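Local coordinates for protein ElaA (Pseudomonas aeruginosa, PDB 1XEB) that probably transfers an acyl group, most likely acetyl from acetyl-CoA, to an amine, as expected of a GNAT-family N-acyltransferase, at residues 17-25 with 53-63. Residues are numbered along the deposited sequence; the frame is centred on the assembly and turned at random.
Sequences ELYALLQLR and MAWRDGQLLAY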
# COMPACT_ATOMS: atom_id res chain seq x y z
N GLU A 17 4.82 15.57 -4.50
CA GLU A 17 4.43 14.17 -4.41
C GLU A 17 4.28 13.65 -2.97
O GLU A 17 3.25 13.06 -2.62
CB GLU A 17 5.46 13.30 -5.16
CG GLU A 17 5.34 13.36 -6.68
CD GLU A 17 6.55 12.79 -7.42
OE1 GLU A 17 6.43 12.52 -8.64
OE2 GLU A 17 7.62 12.61 -6.79
N LEU A 18 5.31 13.87 -2.15
CA LEU A 18 5.31 13.44 -0.75
C LEU A 18 4.08 14.02 -0.06
O LEU A 18 3.33 13.34 0.65
CB LEU A 18 6.58 13.94 -0.04
CG LEU A 18 7.12 13.20 1.19
CD1 LEU A 18 7.73 14.22 2.17
CD2 LEU A 18 6.01 12.41 1.88
N TYR A 19 3.89 15.31 -0.29
CA TYR A 19 2.77 16.01 0.29
C TYR A 19 1.49 15.34 -0.20
O TYR A 19 0.63 14.96 0.59
CB TYR A 19 2.84 17.48 -0.13
CG TYR A 19 1.98 18.38 0.70
CD1 TYR A 19 0.70 18.72 0.29
CD2 TYR A 19 2.42 18.84 1.94
CE1 TYR A 19 -0.14 19.48 1.09
CE2 TYR A 19 1.60 19.59 2.75
CZ TYR A 19 0.31 19.91 2.32
OH TYR A 19 -0.51 20.65 3.13
N ALA A 20 1.38 15.15 -1.52
CA ALA A 20 0.19 14.55 -2.11
C ALA A 20 -0.14 13.18 -1.55
O ALA A 20 -1.28 12.94 -1.15
CB ALA A 20 0.35 14.45 -3.63
N LEU A 21 0.84 12.29 -1.50
CA LEU A 21 0.59 10.95 -0.99
C LEU A 21 0.25 10.95 0.51
O LEU A 21 -0.52 10.12 0.97
CB LEU A 21 1.79 10.03 -1.29
CG LEU A 21 3.08 10.13 -0.46
CD1 LEU A 21 2.99 9.23 0.76
CD2 LEU A 21 4.25 9.71 -1.32
N LEU A 22 0.80 11.89 1.28
CA LEU A 22 0.46 11.90 2.70
C LEU A 22 -0.93 12.50 2.86
O LEU A 22 -1.70 12.14 3.76
CB LEU A 22 1.48 12.72 3.50
CG LEU A 22 2.85 12.05 3.70
CD1 LEU A 22 3.78 12.99 4.49
CD2 LEU A 22 2.66 10.72 4.44
N GLN A 23 -1.27 13.41 1.96
CA GLN A 23 -2.58 14.02 2.04
C GLN A 23 -3.70 13.04 1.67
O GLN A 23 -4.79 13.09 2.25
CB GLN A 23 -2.62 15.22 1.12
CG GLN A 23 -3.80 16.10 1.38
CD GLN A 23 -4.60 16.31 0.14
OE1 GLN A 23 -5.76 15.88 0.05
NE2 GLN A 23 -3.98 16.97 -0.84
N LEU A 24 -3.43 12.15 0.72
CA LEU A 24 -4.43 11.17 0.31
C LEU A 24 -4.61 10.14 1.42
O LEU A 24 -5.73 9.76 1.79
CB LEU A 24 -4.00 10.48 -0.99
CG LEU A 24 -4.93 9.35 -1.47
CD1 LEU A 24 -6.35 9.86 -1.63
CD2 LEU A 24 -4.40 8.79 -2.78
N ARG A 25 -3.48 9.72 1.98
CA ARG A 25 -3.47 8.73 3.05
C ARG A 25 -4.21 9.22 4.29
O ARG A 25 -4.96 8.46 4.93
CB ARG A 25 -2.03 8.35 3.39
CG ARG A 25 -1.46 7.30 2.45
CD ARG A 25 0.05 7.20 2.54
NE ARG A 25 0.56 7.22 3.91
CZ ARG A 25 1.85 7.10 4.20
NH1 ARG A 25 2.26 7.14 5.47
NH2 ARG A 25 2.72 6.94 3.21
N MSE A 53 2.22 5.36 -7.39
CA MSE A 53 1.22 6.40 -7.52
C MSE A 53 0.55 6.40 -8.89
O MSE A 53 1.18 6.12 -9.91
CB MSE A 53 1.87 7.77 -7.29
CG MSE A 53 2.55 7.94 -5.94
SE MSE A 53 3.71 9.52 -5.85
CE MSE A 53 2.38 10.85 -5.49
N ALA A 54 -0.75 6.70 -8.90
CA ALA A 54 -1.53 6.79 -10.12
C ALA A 54 -2.11 8.21 -10.11
O ALA A 54 -2.85 8.58 -9.19
CB ALA A 54 -2.63 5.75 -10.13
N TRP A 55 -1.75 8.99 -11.13
CA TRP A 55 -2.20 10.37 -11.26
C TRP A 55 -3.16 10.63 -12.43
O TRP A 55 -3.15 9.91 -13.43
CB TRP A 55 -0.99 11.28 -11.43
CG TRP A 55 -0.14 11.41 -10.24
CD1 TRP A 55 0.77 10.51 -9.78
CD2 TRP A 55 -0.06 12.55 -9.38
NE1 TRP A 55 1.43 11.02 -8.68
CE2 TRP A 55 0.94 12.27 -8.41
CE3 TRP A 55 -0.72 13.78 -9.33
CZ2 TRP A 55 1.27 13.18 -7.41
CZ3 TRP A 55 -0.38 14.68 -8.33
CH2 TRP A 55 0.60 14.38 -7.39
N ARG A 56 -3.98 11.67 -12.30
CA ARG A 56 -4.91 12.09 -13.34
C ARG A 56 -5.24 13.56 -13.14
O ARG A 56 -5.86 13.95 -12.14
CB ARG A 56 -6.21 11.28 -13.30
CG ARG A 56 -7.06 11.41 -14.57
CD ARG A 56 -8.51 10.97 -14.34
NE ARG A 56 -9.22 11.88 -13.44
CZ ARG A 56 -10.40 11.61 -12.87
NH1 ARG A 56 -10.96 12.50 -12.06
NH2 ARG A 56 -11.01 10.46 -13.10
N ASP A 57 -4.81 14.39 -14.09
CA ASP A 57 -5.07 15.83 -14.06
C ASP A 57 -4.66 16.51 -12.75
O ASP A 57 -5.48 17.17 -12.12
CB ASP A 57 -6.56 16.09 -14.34
CG ASP A 57 -7.02 15.58 -15.71
OD1 ASP A 57 -6.38 15.93 -16.73
OD2 ASP A 57 -8.02 14.82 -15.78
N GLY A 58 -3.41 16.33 -12.35
CA GLY A 58 -2.94 16.96 -11.13
C GLY A 58 -3.40 16.34 -9.81
O GLY A 58 -2.93 16.74 -8.74
N GLN A 59 -4.30 15.37 -9.88
CA GLN A 59 -4.80 14.70 -8.68
C GLN A 59 -4.23 13.28 -8.50
O GLN A 59 -4.12 12.52 -9.47
CB GLN A 59 -6.33 14.61 -8.74
CG GLN A 59 -7.04 15.95 -8.79
CD GLN A 59 -6.81 16.74 -7.52
OE1 GLN A 59 -7.29 16.36 -6.43
NE2 GLN A 59 -6.07 17.85 -7.63
N LEU A 60 -3.88 12.93 -7.26
CA LEU A 60 -3.38 11.59 -6.95
C LEU A 60 -4.63 10.78 -6.62
O LEU A 60 -5.31 11.05 -5.62
CB LEU A 60 -2.46 11.64 -5.72
CG LEU A 60 -1.35 10.59 -5.63
CD1 LEU A 60 -0.97 10.33 -4.17
CD2 LEU A 60 -1.82 9.31 -6.27
N LEU A 61 -4.96 9.79 -7.44
CA LEU A 61 -6.17 9.01 -7.20
C LEU A 61 -5.97 7.67 -6.51
O LEU A 61 -6.90 7.13 -5.90
CB LEU A 61 -6.92 8.82 -8.51
CG LEU A 61 -7.34 10.07 -9.30
CD1 LEU A 61 -8.24 9.63 -10.45
CD2 LEU A 61 -8.07 11.07 -8.40
N ALA A 62 -4.77 7.11 -6.62
CA ALA A 62 -4.49 5.83 -6.00
C ALA A 62 -3.04 5.79 -5.57
O ALA A 62 -2.17 6.36 -6.25
CB ALA A 62 -4.79 4.68 -6.96
N TYR A 63 -2.80 5.09 -4.47
CA TYR A 63 -1.47 4.95 -3.91
C TYR A 63 -1.30 3.69 -3.09
O TYR A 63 -2.25 3.12 -2.58
CB TYR A 63 -1.20 6.16 -3.01
CG TYR A 63 0.04 6.03 -2.15
CD1 TYR A 63 1.27 6.49 -2.61
CD2 TYR A 63 -0.02 5.43 -0.90
CE1 TYR A 63 2.42 6.36 -1.83
CE2 TYR A 63 1.12 5.29 -0.12
CZ TYR A 63 2.34 5.75 -0.59
OH TYR A 63 3.47 5.64 0.20
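A chi1 of 169° puts the Y63 ring on the far side of CB from its amide nitrogen and swings it out against the side chains of L21 and R25, while L21 holds CG between its own N and carbonyl carbon, a torsion that directs CD1 to the phenol end of Y63 and CD2 to Y63 CE1. The meeting illustrates how one aromatic residue can serve both an apolar and a polar neighbour. L21 CB lies 3.8 Å from Y63 CE1, and L21 CD1 is 3.7 Å from Y63 OH. By the CD2/CE2 side of the ring R25 CD comes to 3.4 Å from Y63 CE2, its approach oblique like that of L21 CB; the arginine chain then bends at chi3 and brings NH2 near the hydroxyl. That bond is weak, R25 NH2 to Y63 OH being 3.4 Å, and the guanidinium is turned 33° from the ring. Firmer partners lie elsewhere: E39 and D44 form salt bridges with R25, and H51 is hydrogen-bonded to the phenol oxygen.

The setting is the α/β core of the GNAT fold, where helix 15-32 packs on a β-hairpin of the central sheet. Strand 59-63 runs at 54° to the helix segment, the type I' turn from R56 to Q59 closes the hairpin, and L61 with A62 opposite A54 makes a classic beta bulge.

Toward the hairpin the contact is mainly apolar. L60 CD1 presses on the backbone at L21 CA, 3.6 Å away. The L24 and L60 side chains cross at about a right angle, and L24 CD2 also sits 3.7 Å from L60 O. A20 CB meets W55 CH2 at 3.8 Å, approaching the indole obliquely. Toward the start of the segment, the selenomethionine M53 bends its CE in beside E17 O and CB, whereas the E17 carboxylate turns to K8 on strand 4-9.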